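Local coordinates for protein beta subunit of photoactivated adenylyl cyclase (Beggiatoa sp. PS, PDB 5M2A) that probably makes cyclic AMP from ATP in response to blue light, which its flavin-binding BLUF domain senses for the attached adenylyl cyclase domain, at residues P131-Y136 with G196-K200; Q150-I156 with S252-E258; G215-R220 with C302-W307; A294-K300 with I324-T328. The contacts are given in a common frame with arbitrary orientation. Where two conformers were deposited one is given. Numbering follows the deposited sequence.

Contact 1: P131-Y136 with G196-K200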
loop_
_atom_site.group_PDB
_atom_site.type_symbol
_atom_site.label_atom_id
_atom_site.label_comp_id
_atom_site.label_asym_id
_atom_site.label_seq_id
_atom_site.Cartn_x
_atom_site.Cartn_y
_atom_site.Cartn_z
ATOM N N PRO A 131 2.666 -3.729 1.825
ATOM C CA PRO A 131 2.195 -5.110 1.991
ATOM C C PRO A 131 3.253 -5.897 2.747
ATOM O O PRO A 131 4.446 -5.625 2.613
ATOM C CB PRO A 131 2.028 -5.612 0.550
ATOM C CG PRO A 131 2.020 -4.375 -0.315
ATOM C CD PRO A 131 2.848 -3.354 0.413
ATOM N N ALA A 132 2.817 -6.868 3.555
ATOM C CA ALA A 132 3.771 -7.585 4.399
ATOM C C ALA A 132 4.840 -8.290 3.569
ATOM O O ALA A 132 5.995 -8.422 4.000
ATOM C CB ALA A 132 3.036 -8.584 5.290
ATOM N N ARG A 133 4.471 -8.751 2.372
ATOM C CA ARG A 133 5.429 -9.413 1.489
ATOM C C ARG A 133 6.595 -8.493 1.134
ATOM O O ARG A 133 7.750 -8.939 1.052
ATOM C CB ARG A 133 4.694 -9.882 0.229
ATOM C CG ARG A 133 5.571 -10.382 -0.887
ATOM C CD ARG A 133 6.329 -11.626 -0.492
ATOM N NE ARG A 133 7.009 -12.211 -1.642
ATOM C CZ ARG A 133 7.862 -13.223 -1.570
ATOM N NH1 ARG A 133 8.146 -13.773 -0.395
ATOM N NH2 ARG A 133 8.436 -13.679 -2.672
ATOM N N VAL A 134 6.326 -7.203 0.958
ATOM C CA VAL A 134 7.408 -6.285 0.612
ATOM C C VAL A 134 8.366 -6.112 1.787
ATOM O O VAL A 134 9.593 -6.085 1.613
ATOM C CB VAL A 134 6.838 -4.934 0.159
ATOM C CG1 VAL A 134 7.975 -3.966 0.040
ATOM C CG2 VAL A 134 6.096 -5.072 -1.170
ATOM N N ILE A 135 7.820 -5.970 2.996
ATOM C CA ILE A 135 8.661 -5.846 4.185
ATOM C C ILE A 135 9.506 -7.101 4.362
ATOM O O ILE A 135 10.695 -7.030 4.705
ATOM C CB ILE A 135 7.785 -5.562 5.420
ATOM C CG1 ILE A 135 7.125 -4.187 5.298
ATOM C CG2 ILE A 135 8.603 -5.682 6.711
ATOM C CD1 ILE A 135 8.108 -3.034 5.172
ATOM N N TYR A 136 8.908 -8.265 4.124
ATOM C CA TYR A 136 9.647 -9.519 4.205
ATOM C C TYR A 136 10.832 -9.525 3.246
ATOM O O TYR A 136 11.965 -9.843 3.637
ATOM C CB TYR A 136 8.702 -10.685 3.908
ATOM C CG TYR A 136 9.385 -12.024 3.903
ATOM C CD1 TYR A 136 9.595 -12.721 5.086
ATOM C CD2 TYR A 136 9.827 -12.589 2.720
ATOM C CE1 TYR A 136 10.227 -13.943 5.088
ATOM C CE2 TYR A 136 10.460 -13.813 2.709
ATOM C CZ TYR A 136 10.659 -14.486 3.895
ATOM O OH TYR A 136 11.289 -15.707 3.883
ATOM N N GLY A 196 0.349 -15.166 8.674
ATOM C CA GLY A 196 -0.221 -14.674 7.437
ATOM C C GLY A 196 0.356 -13.328 7.051
ATOM O O GLY A 196 1.015 -12.647 7.846
ATOM N N GLU A 197 0.129 -12.947 5.794
ATOM C CA GLU A 197 0.620 -11.680 5.261
ATOM C C GLU A 197 -0.574 -10.847 4.825
ATOM O O GLU A 197 -1.242 -11.186 3.843
ATOM C CB GLU A 197 1.582 -11.906 4.095
ATOM C CG GLU A 197 2.810 -12.715 4.486
ATOM C CD GLU A 197 3.816 -12.864 3.351
ATOM O OE1 GLU A 197 5.032 -12.840 3.636
ATOM O OE2 GLU A 197 3.399 -13.011 2.178
ATOM N N VAL A 198 -0.857 -9.769 5.559
ATOM C CA VAL A 198 -1.860 -8.817 5.093
ATOM C C VAL A 198 -1.382 -8.208 3.782
ATOM O O VAL A 198 -0.216 -7.812 3.651
ATOM C CB VAL A 198 -2.113 -7.727 6.145
ATOM C CG1 VAL A 198 -3.051 -6.654 5.582
ATOM C CG2 VAL A 198 -2.720 -8.327 7.403
ATOM N N THR A 199 -2.271 -8.144 2.795
ATOM C CA THR A 199 -1.913 -7.573 1.500
ATOM C C THR A 199 -2.436 -6.150 1.339
ATOM O O THR A 199 -1.691 -5.257 0.924
ATOM C CB THR A 199 -2.435 -8.467 0.366
ATOM O OG1 THR A 199 -3.804 -8.152 0.097
ATOM C CG2 THR A 199 -2.352 -9.935 0.761
ATOM N N LYS A 200 -3.697 -5.911 1.691
ATOM C CA LYS A 200 -4.240 -4.561 1.604
ATOM C C LYS A 200 -5.585 -4.530 2.309
ATOM O O LYS A 200 -6.182 -5.575 2.585
ATOM C CB LYS A 200 -4.401 -4.105 0.146
ATOM C CG LYS A 200 -5.330 -4.992 -0.672
ATOM C CD LYS A 200 -5.191 -4.716 -2.180
ATOM C CE LYS A 200 -3.876 -5.262 -2.718
ATOM N NZ LYS A 200 -3.647 -4.932 -4.141
HETATM O O HOH W 1 1.698 -9.100 1.491
HETATM O O HOH W 2 6.958 -14.245 2.431
#
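Pro131 sits at the N-cap position of the helix that starts at Ala132. Pro131 CB lies 3.8 Å from Thr199 O, so the ring packs on the backbone of the strand. Ala132 makes the one direct hydrogen bond between the segments: Ala132 N donates to Val198 O at 3.2 Å, nearly straight. Its methyl meets the side chain of Glu197, with Ala132 CB 3.8 Å from Glu197 CB. Arg133 N donates to water 1 at 2.9 Å, and that water donates to the same Val198 O at 3.2 Å. The side chain of Arg133 leads away from the strand, yet water 2 joins Arg133 NH1 (3.1 Å) to Glu197 OE1 (2.7 Å). One turn on, Tyr136 CB lies 4.3 Å from Glu197 OE1. Thr199 and Lys200 both face Met207 in a classic beta bulge. The second subunit is close by: Lys200 NZ hydrogen-bonds to Phe201 O of that subunit, and its Tyr129 packs on Val134. The contact sets the first turn of helix 132-139 against a strand of the cyclase domain. Amides of that turn meet a strand carbonyl directly or through water. The polar link combines one backbone bond, two waters and the Glu197 carboxylate, with little apolar packing.

Contact 2: Q150-I156 with S252-E258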
loop_
_atom_site.group_PDB
_atom_site.type_symbol
_atom_site.label_atom_id
_atom_site.label_comp_id
_atom_site.label_asym_id
_atom_site.label_seq_id
_atom_site.Cartn_x
_atom_site.Cartn_y
_atom_site.Cartn_z
ATOM N N GLN A 150 5.964 -14.819 -9.535
ATOM C CA GLN A 150 5.965 -16.268 -9.402
ATOM C C GLN A 150 4.536 -16.755 -9.246
ATOM O O GLN A 150 3.719 -16.095 -8.601
ATOM C CB GLN A 150 6.803 -16.725 -8.194
ATOM C CG GLN A 150 8.283 -16.374 -8.266
ATOM C CD GLN A 150 9.064 -17.282 -9.206
ATOM O OE1 GLN A 150 8.694 -18.438 -9.428
ATOM N NE2 GLN A 150 10.151 -16.758 -9.764
ATOM N N LEU A 151 4.235 -17.905 -9.842
ATOM C CA LEU A 151 2.981 -18.594 -9.562
ATOM C C LEU A 151 3.149 -19.369 -8.260
ATOM O O LEU A 151 3.961 -20.294 -8.186
ATOM C CB LEU A 151 2.612 -19.543 -10.703
ATOM C CG LEU A 151 1.220 -20.169 -10.572
ATOM C CD1 LEU A 151 0.140 -19.111 -10.748
ATOM C CD2 LEU A 151 1.015 -21.311 -11.563
ATOM N N VAL A 152 2.394 -19.000 -7.234
ATOM C CA VAL A 152 2.548 -19.625 -5.930
ATOM C C VAL A 152 1.198 -20.185 -5.503
ATOM O O VAL A 152 0.143 -19.763 -5.979
ATOM C CB VAL A 152 3.099 -18.640 -4.876
ATOM C CG1 VAL A 152 4.557 -18.297 -5.179
ATOM C CG2 VAL A 152 2.264 -17.382 -4.838
ATOM N N GLU A 153 1.243 -21.168 -4.608
ATOM C CA GLU A 153 0.033 -21.733 -4.016
ATOM C C GLU A 153 -0.279 -20.974 -2.729
ATOM O O GLU A 153 0.537 -20.963 -1.805
ATOM C CB GLU A 153 0.233 -23.224 -3.738
ATOM C CG GLU A 153 0.396 -24.058 -4.995
ATOM C CD GLU A 153 1.183 -25.349 -4.774
ATOM O OE1 GLU A 153 2.121 -25.359 -3.947
ATOM O OE2 GLU A 153 0.866 -26.358 -5.437
ATOM N N LYS A 154 -1.446 -20.331 -2.665
ATOM C CA LYS A 154 -1.780 -19.520 -1.506
ATOM C C LYS A 154 -3.216 -19.766 -1.073
ATOM O O LYS A 154 -4.105 -20.005 -1.898
ATOM C CB LYS A 154 -1.641 -18.006 -1.783
ATOM C CG LYS A 154 -0.228 -17.504 -2.016
ATOM C CD LYS A 154 0.574 -17.509 -0.733
ATOM C CE LYS A 154 1.771 -16.564 -0.812
ATOM N NZ LYS A 154 2.667 -16.759 0.361
ATOM N N ILE A 155 -3.427 -19.661 0.231
ATOM C CA ILE A 155 -4.761 -19.497 0.792
ATOM C C ILE A 155 -5.026 -18.006 0.827
ATOM O O ILE A 155 -4.231 -17.245 1.390
ATOM C CB ILE A 155 -4.867 -20.109 2.199
ATOM C CG1 ILE A 155 -4.673 -21.626 2.114
ATOM C CG2 ILE A 155 -6.225 -19.744 2.845
ATOM C CD1 ILE A 155 -4.619 -22.338 3.471
ATOM N N ILE A 156 -6.120 -17.583 0.211
ATOM C CA ILE A 156 -6.502 -16.180 0.198
ATOM C C ILE A 156 -7.573 -15.983 1.257
ATOM O O ILE A 156 -8.525 -16.764 1.344
ATOM C CB ILE A 156 -6.998 -15.748 -1.195
ATOM C CG1 ILE A 156 -5.930 -16.056 -2.245
ATOM C CG2 ILE A 156 -7.317 -14.260 -1.212
ATOM C CD1 ILE A 156 -4.660 -15.208 -2.092
ATOM N N SER A 252 -10.001 -19.132 0.321
ATOM C CA SER A 252 -9.882 -19.938 -0.881
ATOM C C SER A 252 -8.444 -20.419 -0.983
ATOM O O SER A 252 -7.568 -19.972 -0.243
ATOM C CB SER A 252 -10.262 -19.157 -2.136
ATOM O OG SER A 252 -9.313 -18.131 -2.358
ATOM N N TYR A 253 -8.223 -21.372 -1.878
ATOM C CA TYR A 253 -6.892 -21.921 -2.099
ATOM C C TYR A 253 -6.671 -22.090 -3.590
ATOM O O TYR A 253 -7.536 -22.627 -4.289
ATOM C CB TYR A 253 -6.727 -23.269 -1.398
ATOM C CG TYR A 253 -5.398 -23.926 -1.683
ATOM C CD1 TYR A 253 -4.213 -23.349 -1.237
ATOM C CD2 TYR A 253 -5.324 -25.113 -2.389
ATOM C CE1 TYR A 253 -2.992 -23.950 -1.483
ATOM C CE2 TYR A 253 -4.101 -25.721 -2.640
ATOM C CZ TYR A 253 -2.943 -25.129 -2.189
ATOM O OH TYR A 253 -1.726 -25.731 -2.430
ATOM N N GLY A 254 -5.519 -21.657 -4.080
ATOM C CA GLY A 254 -5.262 -21.878 -5.487
ATOM C C GLY A 254 -3.962 -21.241 -5.906
ATOM O O GLY A 254 -3.222 -20.678 -5.090
ATOM N N HIS A 255 -3.707 -21.352 -7.206
ATOM C CA HIS A 255 -2.558 -20.736 -7.857
ATOM C C HIS A 255 -2.803 -19.248 -8.007
ATOM O O HIS A 255 -3.827 -18.832 -8.557
ATOM C CB HIS A 255 -2.327 -21.350 -9.238
ATOM C CG HIS A 255 -2.110 -22.824 -9.206
ATOM N ND1 HIS A 255 -2.150 -23.553 -8.037
ATOM C CD2 HIS A 255 -1.860 -23.709 -10.194
ATOM C CE1 HIS A 255 -1.929 -24.826 -8.308
ATOM N NE2 HIS A 255 -1.751 -24.947 -9.609
ATOM N N VAL A 256 -1.876 -18.444 -7.517
ATOM C CA VAL A 256 -1.959 -17.003 -7.686
ATOM C C VAL A 256 -0.588 -16.506 -8.093
ATOM O O VAL A 256 0.436 -17.047 -7.661
ATOM C CB VAL A 256 -2.448 -16.275 -6.416
ATOM C CG1 VAL A 256 -3.881 -16.700 -6.072
ATOM C CG2 VAL A 256 -1.523 -16.543 -5.250
ATOM N N ILE A 257 -0.575 -15.518 -8.967
ATOM C CA ILE A 257 0.658 -14.852 -9.347
ATOM C C ILE A 257 0.901 -13.752 -8.327
ATOM O O ILE A 257 0.008 -12.948 -8.052
ATOM C CB ILE A 257 0.559 -14.286 -10.769
ATOM C CG1 ILE A 257 0.274 -15.420 -11.753
ATOM C CG2 ILE A 257 1.848 -13.546 -11.146
ATOM C CD1 ILE A 257 0.027 -14.936 -13.169
ATOM N N GLU A 258 2.096 -13.729 -7.748
ATOM C CA GLU A 258 2.458 -12.733 -6.748
ATOM C C GLU A 258 3.643 -11.933 -7.261
ATOM O O GLU A 258 4.624 -12.512 -7.735
ATOM C CB GLU A 258 2.806 -13.388 -5.404
ATOM C CG GLU A 258 3.333 -12.393 -4.370
ATOM C CD GLU A 258 3.245 -12.903 -2.937
ATOM O OE1 GLU A 258 2.576 -12.243 -2.108
ATOM O OE2 GLU A 258 3.838 -13.963 -2.639
HETATM O O HOH W 3 4.337 -14.843 -0.010
#
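Eight backbone hydrogen bonds join these two antiparallel strands. They come in four reciprocal pairs: Gln150 with Glu258, Val152 with Val256, Lys154 with Gly254, and Ile156 with Ser252. The shortest are Val152 N to Val256 O and Ile156 N to Ser252 O, both 2.8 Å. Between them, CA-H...O contacts add support, such as Ile155 CA to Ser252 O at 3.0 Å. Water 3 accepts from Lys154 NZ at 2.6 Å and donates to Glu258 OE2 at 2.8 Å. The two charges are too far apart for a direct salt bridge. Around this pair, Val152 CG2 meets Val256 CG2 at 3.9 Å, and Lys154 CG lies 3.6 Å from Val256 CG2. The other face carries Leu151, Glu153, Ile155, Tyr253, His255 and Ile257. Here Leu151 CD1 packs on Ile257 CG1 at 3.8 Å, and Ile155 CG1 on Tyr253 CD1, also at 3.8 Å. Glu153 forms a salt bridge with Lys212, while Leu151 and Ile257 touch Val173 and Val176 of the second subunit. The continuous backbone bonding fixes the register of two neighbouring strands in the cyclase sheet. Both faces mix apolar and polar side chains, and the buried carboxylate of Glu258 is met by Lys154 through water 3.

Contact 3: G215-R220 with C302-W307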
loop_
_atom_site.group_PDB
_atom_site.type_symbol
_atom_site.label_atom_id
_atom_site.label_comp_id
_atom_site.label_asym_id
_atom_site.label_seq_id
_atom_site.Cartn_x
_atom_site.Cartn_y
_atom_site.Cartn_z
ATOM N N GLY A 215 -2.926 -23.985 6.449
ATOM C CA GLY A 215 -4.377 -24.147 6.416
ATOM C C GLY A 215 -5.004 -24.055 7.795
ATOM O O GLY A 215 -5.993 -23.346 8.002
ATOM N N ASP A 216 -4.430 -24.765 8.766
ATOM C CA ASP A 216 -4.991 -24.702 10.109
ATOM C C ASP A 216 -4.805 -23.315 10.708
ATOM O O ASP A 216 -5.704 -22.802 11.377
ATOM C CB ASP A 216 -4.368 -25.783 10.994
ATOM C CG ASP A 216 -4.629 -27.187 10.466
ATOM O OD1 ASP A 216 -5.812 -27.577 10.371
ATOM O OD2 ASP A 216 -3.657 -27.902 10.141
ATOM N N ALA A 217 -3.653 -22.678 10.463
ATOM C CA ALA A 217 -3.463 -21.311 10.949
ATOM C C ALA A 217 -4.497 -20.358 10.358
ATOM O O ALA A 217 -4.955 -19.426 11.038
ATOM C CB ALA A 217 -2.053 -20.816 10.623
ATOM N N ALA A 218 -4.860 -20.562 9.091
ATOM C CA ALA A 218 -5.875 -19.729 8.445
ATOM C C ALA A 218 -7.246 -19.894 9.100
ATOM O O ALA A 218 -7.983 -18.911 9.286
ATOM C CB ALA A 218 -5.943 -20.079 6.959
ATOM N N ILE A 219 -7.620 -21.127 9.433
ATOM C CA ILE A 219 -8.894 -21.362 10.113
ATOM C C ILE A 219 -8.857 -20.763 11.516
ATOM O O ILE A 219 -9.795 -20.088 11.949
ATOM C CB ILE A 219 -9.201 -22.870 10.157
ATOM C CG1 ILE A 219 -9.256 -23.443 8.739
ATOM C CG2 ILE A 219 -10.492 -23.142 10.937
ATOM C CD1 ILE A 219 -10.381 -22.899 7.920
ATOM N N ARG A 220 -7.767 -21.021 12.247
ATOM C CA ARG A 220 -7.624 -20.488 13.606
ATOM C C ARG A 220 -7.622 -18.964 13.610
ATOM O O ARG A 220 -8.211 -18.333 14.501
ATOM C CB ARG A 220 -6.336 -21.028 14.240
ATOM C CG ARG A 220 -6.380 -22.506 14.477
ATOM C CD ARG A 220 -5.047 -23.072 14.965
ATOM N NE ARG A 220 -5.222 -24.493 15.255
ATOM C CZ ARG A 220 -4.297 -25.419 15.026
ATOM N NH1 ARG A 220 -3.137 -25.066 14.499
ATOM N NH2 ARG A 220 -4.530 -26.693 15.315
ATOM N N CYS A 302 -5.809 -28.463 2.875
ATOM C CA CYS A 302 -4.595 -27.908 3.479
ATOM C C CYS A 302 -4.564 -28.015 4.999
ATOM O O CYS A 302 -3.582 -27.583 5.612
ATOM C CB CYS A 302 -4.427 -26.431 3.131
ATOM S SG CYS A 302 -4.046 -26.105 1.417
ATOM N N CYS A 303 -5.616 -28.521 5.625
ATOM C CA CYS A 303 -5.685 -28.590 7.077
ATOM C C CYS A 303 -5.308 -29.980 7.555
ATOM O O CYS A 303 -5.683 -30.983 6.944
ATOM C CB CYS A 303 -7.084 -28.239 7.571
ATOM S SG CYS A 303 -7.578 -26.604 7.087
ATOM N N GLN A 304 -4.566 -30.029 8.660
ATOM C CA GLN A 304 -4.206 -31.285 9.294
ATOM C C GLN A 304 -4.916 -31.515 10.617
ATOM O O GLN A 304 -4.945 -32.656 11.089
ATOM C CB GLN A 304 -2.689 -31.346 9.514
ATOM C CG GLN A 304 -1.894 -31.188 8.227
ATOM C CD GLN A 304 -0.567 -30.495 8.442
ATOM O OE1 GLN A 304 -0.497 -29.268 8.499
ATOM N NE2 GLN A 304 0.497 -31.281 8.566
ATOM N N ALA A 305 -5.508 -30.477 11.210
ATOM C CA ALA A 305 -6.143 -30.627 12.508
ATOM C C ALA A 305 -7.493 -31.322 12.361
ATOM O O ALA A 305 -8.061 -31.414 11.268
ATOM C CB ALA A 305 -6.316 -29.266 13.188
ATOM N N GLN A 306 -8.008 -31.807 13.489
ATOM C CA GLN A 306 -9.259 -32.568 13.510
ATOM C C GLN A 306 -10.465 -31.629 13.575
ATOM O O GLN A 306 -11.275 -31.661 14.501
ATOM C CB GLN A 306 -9.260 -33.550 14.678
ATOM C CG GLN A 306 -8.160 -34.595 14.621
ATOM C CD GLN A 306 -8.363 -35.604 13.506
ATOM O OE1 GLN A 306 -9.465 -36.120 13.309
ATOM N NE2 GLN A 306 -7.296 -35.892 12.769
ATOM N N TRP A 307 -10.578 -30.775 12.564
ATOM C CA TRP A 307 -11.767 -29.947 12.454
ATOM C C TRP A 307 -12.979 -30.819 12.145
ATOM O O TRP A 307 -12.866 -31.868 11.508
ATOM C CB TRP A 307 -11.607 -28.900 11.352
ATOM C CG TRP A 307 -10.411 -28.028 11.525
ATOM C CD1 TRP A 307 -9.244 -28.091 10.826
ATOM C CD2 TRP A 307 -10.264 -26.958 12.462
ATOM N NE1 TRP A 307 -8.380 -27.118 11.265
ATOM C CE2 TRP A 307 -8.981 -26.410 12.273
ATOM C CE3 TRP A 307 -11.097 -26.405 13.440
ATOM C CZ2 TRP A 307 -8.502 -25.343 13.032
ATOM C CZ3 TRP A 307 -10.627 -25.346 14.195
ATOM C CH2 TRP A 307 -9.344 -24.819 13.984
HETATM O O HOH W 4 -1.895 -26.550 8.442
#
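A single carboxylate, that of Asp216, gathers three N-H groups of the loop 302-307. Asp216 OD2 accepts from Gln304 N at 2.7 Å. Asp216 OD1 accepts from Ala305 N at 3.0 Å and from the indole Trp307 NE1 at 2.8 Å. An aspartate in the first turn of a helix thus holds a loop that has no regular structure of its own. Water 4 adds to the site: it accepts from Asp216 N at 3.1 Å and lies 2.8 Å from Asp216 OD2. Gly215 lets the helix start and the loop come close, with Gly215 CA 3.6 Å from Cys302 O. An ideal CB on Gly215 would clash with that oxygen. One turn further, Ile219 lies over a face of the Trp307 indole. Ile219 CG2 is 3.6 Å from the centroid of the Trp307 six-membered ring, a CH-pi contact. Ile219 CG1 also meets Cys303 SG at 3.9 Å. Arg220 CG approaches the ring edge, 3.8 Å from Trp307 CH2. Inward, Ile219 reaches Leu251, Leu293 and Phe295, and Trp307 meets the ring of Phe309. Gln306 is the centre of an inverse gamma turn, which leads the loop to Trp307. The contact ties the start of helix 215-235 to the connection between helix 297-301 and strand 309-315, through a helix-start aspartate accepting from loop N-H groups, within the alpha/beta fold of the class III nucleotide cyclase domain.

Contact 4: A294-K300 with I324-T328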
loop_
_atom_site.group_PDB
_atom_site.type_symbol
_atom_site.label_atom_id
_atom_site.label_comp_id
_atom_site.label_asym_id
_atom_site.label_seq_id
_atom_site.Cartn_x
_atom_site.Cartn_y
_atom_site.Cartn_z
ATOM N N ALA A 294 -16.518 -19.299 5.580
ATOM C CA ALA A 294 -16.771 -20.219 4.478
ATOM C C ALA A 294 -15.505 -20.396 3.660
ATOM O O ALA A 294 -14.786 -19.427 3.416
ATOM C CB ALA A 294 -17.900 -19.720 3.568
ATOM N N PHE A 295 -15.242 -21.624 3.207
ATOM C CA PHE A 295 -14.016 -21.845 2.457
ATOM C C PHE A 295 -14.193 -22.995 1.473
ATOM O O PHE A 295 -15.198 -23.721 1.481
ATOM C CB PHE A 295 -12.814 -22.061 3.400
ATOM C CG PHE A 295 -13.032 -23.119 4.442
ATOM C CD1 PHE A 295 -12.954 -24.463 4.110
ATOM C CD2 PHE A 295 -13.290 -22.762 5.765
ATOM C CE1 PHE A 295 -13.151 -25.448 5.069
ATOM C CE2 PHE A 295 -13.495 -23.747 6.729
ATOM C CZ PHE A 295 -13.425 -25.078 6.384
ATOM N N THR A 296 -13.204 -23.129 0.596
ATOM C CA THR A 296 -13.250 -24.105 -0.485
ATOM C C THR A 296 -12.729 -25.463 -0.039
ATOM O O THR A 296 -12.095 -25.603 1.008
ATOM C CB THR A 296 -12.430 -23.626 -1.683
ATOM O OG1 THR A 296 -11.065 -23.457 -1.279
ATOM C CG2 THR A 296 -12.963 -22.300 -2.203
ATOM N N ALA A 297 -13.009 -26.474 -0.870
ATOM C CA ALA A 297 -12.446 -27.801 -0.645
ATOM C C ALA A 297 -10.922 -27.765 -0.591
ATOM O O ALA A 297 -10.314 -28.508 0.180
ATOM C CB ALA A 297 -12.916 -28.764 -1.734
ATOM N N GLY A 298 -10.293 -26.884 -1.370
ATOM C CA GLY A 298 -8.840 -26.813 -1.356
ATOM C C GLY A 298 -8.290 -26.339 -0.024
ATOM O O GLY A 298 -7.228 -26.784 0.418
ATOM N N VAL A 299 -8.994 -25.414 0.626
ATOM C CA VAL A 299 -8.594 -24.997 1.967
ATOM C C VAL A 299 -8.696 -26.171 2.919
ATOM O O VAL A 299 -7.805 -26.410 3.739
ATOM C CB VAL A 299 -9.455 -23.813 2.441
ATOM C CG1 VAL A 299 -9.203 -23.550 3.931
ATOM C CG2 VAL A 299 -9.140 -22.574 1.608
ATOM N N LYS A 300 -9.791 -26.934 2.805
ATOM C CA LYS A 300 -9.989 -28.100 3.658
ATOM C C LYS A 300 -8.825 -29.072 3.534
ATOM O O LYS A 300 -8.305 -29.563 4.543
ATOM C CB LYS A 300 -11.312 -28.784 3.293
ATOM C CG LYS A 300 -11.645 -30.041 4.095
ATOM C CD LYS A 300 -13.000 -30.591 3.672
ATOM C CE LYS A 300 -13.344 -31.884 4.408
ATOM N NZ LYS A 300 -12.462 -33.018 4.024
ATOM N N ILE A 324 -18.788 -24.360 -7.016
ATOM C CA ILE A 324 -17.732 -24.872 -6.154
ATOM C C ILE A 324 -18.343 -25.346 -4.841
ATOM O O ILE A 324 -19.288 -24.745 -4.317
ATOM C CB ILE A 324 -16.647 -23.811 -5.885
ATOM C CG1 ILE A 324 -17.285 -22.559 -5.281
ATOM C CG2 ILE A 324 -15.891 -23.473 -7.160
ATOM C CD1 ILE A 324 -16.325 -21.721 -4.484
ATOM N N GLU A 325 -17.786 -26.429 -4.306
ATOM C CA GLU A 325 -18.190 -26.920 -2.996
ATOM C C GLU A 325 -17.752 -25.937 -1.923
ATOM O O GLU A 325 -16.599 -25.496 -1.905
ATOM C CB GLU A 325 -17.576 -28.292 -2.728
ATOM C CG GLU A 325 -18.288 -29.424 -3.430
ATOM C CD GLU A 325 -19.751 -29.508 -3.036
ATOM O OE1 GLU A 325 -20.040 -29.777 -1.851
ATOM O OE2 GLU A 325 -20.615 -29.291 -3.909
ATOM N N VAL A 326 -18.667 -25.591 -1.025
ATOM C CA VAL A 326 -18.370 -24.683 0.079
ATOM C C VAL A 326 -18.345 -25.483 1.369
ATOM O O VAL A 326 -19.213 -26.333 1.599
ATOM C CB VAL A 326 -19.393 -23.541 0.170
ATOM C CG1 VAL A 326 -19.060 -22.641 1.360
ATOM C CG2 VAL A 326 -19.402 -22.761 -1.129
ATOM N N TYR A 327 -17.350 -25.214 2.205
ATOM C CA TYR A 327 -17.206 -25.866 3.492
ATOM C C TYR A 327 -17.101 -24.825 4.593
ATOM O O TYR A 327 -16.829 -23.651 4.351
ATOM C CB TYR A 327 -15.961 -26.758 3.540
ATOM C CG TYR A 327 -16.046 -27.978 2.673
ATOM C CD1 TYR A 327 -15.642 -27.940 1.340
ATOM C CD2 TYR A 327 -16.537 -29.168 3.180
ATOM C CE1 TYR A 327 -15.729 -29.071 0.540
ATOM C CE2 TYR A 327 -16.627 -30.294 2.392
ATOM C CZ TYR A 327 -16.220 -30.240 1.079
ATOM O OH TYR A 327 -16.317 -31.373 0.306
ATOM N N THR A 328 -17.283 -25.302 5.815
ATOM C CA THR A 328 -17.027 -24.527 7.010
ATOM C C THR A 328 -16.576 -25.494 8.095
ATOM O O THR A 328 -16.383 -26.688 7.844
ATOM C CB THR A 328 -18.269 -23.725 7.417
ATOM O OG1 THR A 328 -17.932 -22.853 8.501
ATOM C CG2 THR A 328 -19.390 -24.654 7.854
HETATM O O HOH W 5 -14.361 -25.778 -3.185
#
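Strand 294-296 and strand 324-328 run antiparallel with a strong twist, their directions 132° apart and their axes 4.5 Å apart at closest. Phe295 and Tyr327 form a hydrogen-bonded pair: Phe295 N donates to Tyr327 O at 2.8 Å, and Tyr327 N to Phe295 O at 2.7 Å. After this pair the first segment turns into a helix. Thr296 is its N-cap, and Thr296 OG1 takes a weak hydrogen bond from Val299 N at 3.4 Å. Where the segments part, water 5 bridges them, accepting from Ala297 N at 2.8 Å and donating to Glu325 O at 2.6 Å. Tyr327 is the residue most covered by the other segment. Tyr327 CB lies 3.5 Å from Phe295 CE1, and Tyr327 CE1 lies 3.6 Å from Ala297 CB. The aliphatic part of Lys300 lies over the tyrosine face, with Lys300 CD 3.9 Å from the centroid of the Tyr327 ring in a CH-pi contact. Next to the paired backbone, Ala294 CB packs on Val326 CG1 at 3.8 Å. Thr296 CG2 and Ile324 CD1 are 4.1 Å apart, and helix 274-285 covers Thr296, Ile324 and Val326. Strand 293-296 also pairs with strand 247-258, while strand 324-329 also pairs antiparallel with strand 309-315. The result is a strand-to-helix junction with an N-cap, built into the mixed beta-sheet of the cyclase catalytic domain.

Contacts 1, 2 and 4 reach the same cyclase sheet, while contact 3 packs beside it. All four mix buried with more open residues, and contact 1 lies nearest the chain centre. Contacts 1 and 2 touch the second subunit; contacts 3 and 4 do not. Contact 2 is the most regular, bound along its whole length by backbone pairs. Contact 4 has one such pair and then relies on side chains and a water. Contact 3 instead depends on a carboxylate, and contact 1 on helix-start amides and waters. Ile155 and Tyr253 of contact 2 pack against contact 3, and Ile219 of contact 3 meets Phe295 and Val299 of contact 4, giving a shared apolar layer.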